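Complement factor MASP-3 (Homo sapiens, PDB 3DEM) is a serine protease of the complement system that associates through its CUB1-EGF-CUB2 region with mannan-binding lectin and ficolins in innate immunity. Local coordinates at the interface of chains A and B. Numbering follows the deposited sequence. Chains: chain A/B, Complement factor MASP-3.

The interface of chains A and B. Residues chain A 10, 42, 44, 115, 117; chain B 139-140, 146, 148.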
loop_
_atom_site.group_PDB
_atom_site.type_symbol
_atom_site.label_atom_id
_atom_site.label_comp_id
_atom_site.label_asym_id
_atom_site.label_seq_id
_atom_site.Cartn_x
_atom_site.Cartn_y
_atom_site.Cartn_z
ATOM N N GLY A 10 -11.411 9.831 -2.886
ATOM C CA GLY A 10 -12.530 10.666 -3.310
ATOM C C GLY A 10 -13.022 10.365 -4.708
ATOM O O GLY A 10 -12.364 9.661 -5.460
ATOM N N TYR A 42 -7.919 7.539 -11.643
ATOM C CA TYR A 42 -8.422 6.748 -12.767
ATOM C C TYR A 42 -9.890 7.049 -13.103
ATOM O O TYR A 42 -10.603 7.681 -12.321
ATOM C CB TYR A 42 -8.204 5.251 -12.527
ATOM C CG TYR A 42 -8.870 4.714 -11.285
ATOM C CD1 TYR A 42 -10.159 4.185 -11.334
ATOM C CD2 TYR A 42 -8.211 4.728 -10.061
ATOM C CE1 TYR A 42 -10.773 3.689 -10.194
ATOM C CE2 TYR A 42 -8.814 4.236 -8.918
ATOM C CZ TYR A 42 -10.095 3.719 -8.989
ATOM O OH TYR A 42 -10.690 3.228 -7.854
ATOM N N MET A 44 -13.818 5.802 -14.661
ATOM C CA MET A 44 -14.770 4.720 -14.912
ATOM C C MET A 44 -15.661 5.023 -16.110
ATOM O O MET A 44 -16.284 4.124 -16.671
ATOM C CB MET A 44 -15.635 4.447 -13.678
ATOM C CG MET A 44 -14.852 4.123 -12.417
ATOM S SD MET A 44 -13.559 2.893 -12.675
ATOM C CE MET A 44 -14.492 1.489 -13.267
ATOM N N HIS A 115 -12.017 8.682 -9.946
ATOM C CA HIS A 115 -11.754 8.259 -8.578
ATOM C C HIS A 115 -10.277 8.429 -8.271
ATOM O O HIS A 115 -9.429 8.139 -9.111
ATOM C CB HIS A 115 -12.148 6.793 -8.403
ATOM C CG HIS A 115 -13.614 6.542 -8.578
ATOM N ND1 HIS A 115 -14.220 6.493 -9.816
ATOM C CD2 HIS A 115 -14.597 6.342 -7.670
ATOM C CE1 HIS A 115 -15.511 6.269 -9.662
ATOM N NE2 HIS A 115 -15.765 6.171 -8.370
ATOM N N MET A 117 -7.108 8.297 -4.930
ATOM C CA MET A 117 -6.758 7.843 -3.595
ATOM C C MET A 117 -5.289 8.101 -3.313
ATOM O O MET A 117 -4.470 8.146 -4.229
ATOM C CB MET A 117 -7.023 6.352 -3.458
ATOM C CG MET A 117 -5.874 5.514 -3.962
ATOM S SD MET A 117 -6.503 3.982 -4.633
ATOM C CE MET A 117 -7.847 4.669 -5.632
ATOM N N HIS B 139 -13.755 -0.187 -5.260
ATOM C CA HIS B 139 -12.590 0.706 -5.241
ATOM C C HIS B 139 -11.862 0.599 -3.902
ATOM O O HIS B 139 -12.431 0.891 -2.850
ATOM C CB HIS B 139 -13.006 2.162 -5.485
ATOM C CG HIS B 139 -13.834 2.362 -6.717
ATOM N ND1 HIS B 139 -13.284 2.659 -7.945
ATOM C CD2 HIS B 139 -15.174 2.311 -6.908
ATOM C CE1 HIS B 139 -14.248 2.775 -8.840
ATOM N NE2 HIS B 139 -15.405 2.573 -8.235
ATOM N N ASN B 140 -10.606 0.180 -3.944
ATOM C CA ASN B 140 -9.814 0.057 -2.731
ATOM C C ASN B 140 -9.088 1.355 -2.401
ATOM O O ASN B 140 -8.633 2.065 -3.296
ATOM C CB ASN B 140 -8.797 -1.083 -2.858
ATOM C CG ASN B 140 -8.057 -1.354 -1.557
ATOM O OD1 ASN B 140 -8.668 -1.446 -0.488
ATOM N ND2 ASN B 140 -6.736 -1.482 -1.640
ATOM N N TYR B 146 -14.821 1.282 -1.106
ATOM C CA TYR B 146 -16.197 1.653 -1.417
ATOM C C TYR B 146 -16.641 1.093 -2.765
ATOM O O TYR B 146 -15.811 0.657 -3.576
ATOM C CB TYR B 146 -16.387 3.172 -1.369
ATOM C CG TYR B 146 -15.642 3.941 -2.437
ATOM C CD1 TYR B 146 -16.240 4.227 -3.665
ATOM C CD2 TYR B 146 -14.349 4.402 -2.216
ATOM C CE1 TYR B 146 -15.566 4.935 -4.642
ATOM C CE2 TYR B 146 -13.666 5.114 -3.189
ATOM C CZ TYR B 146 -14.284 5.379 -4.399
ATOM O OH TYR B 146 -13.613 6.084 -5.366
ATOM N N SER B 148 -19.054 1.532 -6.424
ATOM C CA SER B 148 -19.696 2.467 -7.345
ATOM C C SER B 148 -20.387 1.667 -8.438
ATOM O O SER B 148 -20.269 0.441 -8.480
ATOM C CB SER B 148 -18.686 3.460 -7.939
ATOM O OG SER B 148 -17.951 2.887 -9.008
HETATM O O HOH W 1 -8.945 0.862 -6.538
#
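B:His139, on strand 137-141 of the calcium-binding EGF domain, sets its imidazole against A:His115 and A:Tyr42 of the first CUB domain, on strands 111-120 and 37-43. This CUB1-to-EGF patch is one part of a two-fold symmetric interface and has a twin with the chains exchanged; it probably helps hold a head-to-tail dimer, although the structure alone does not show that the pairing exists in solution. Followed outward, CB of B:His139 lies 3.5 Å from the phenol oxygen OH of A:Tyr42 and against one face of the B:Tyr146 ring of its own chain, offset toward the rim. CG, anti to the carbonyl carbon (chi1 -53°), also lies near that oxygen and turns the ring toward chain A. ND1 meets OH of A:Tyr42 in a hydrogen bond of 2.7 Å, the two rings meeting edge to edge. CD2 faces CD2 of A:His115 at 4.1 Å. CE1 stands over the centre of the A:His115 ring and also touches CG of A:Met44 at 3.9 Å. NE2, on the far side, lies near NE2 of A:His115 and is hydrogen-bonded to the hydroxyl OG of B:Ser148 at 2.7 Å, nearly straight at 164°. Both ring nitrogens are thus engaged, which fixes the rotation of the imidazole and presents its face to A:His115. The rings of A:His115 and B:His139 stack almost parallel, their planes 11° apart and their centroids separated by 4.0 Å; such close stacking would probably disfavour positive charge on both. B:Tyr146 brings its phenol end to the edge of A:His115, in the plane of that ring, on the side of CD2; the modelled separation there is too short to be trusted. Beside the rings, the thioether SD of A:Met117 approaches the backbone carbonyl of B:Asn140. A:Tyr42 OH has a second partner, water 1, which carries the contact on to the backbone of the EGF strand: this water lies 3.2 Å from the amide N of B:Asn140.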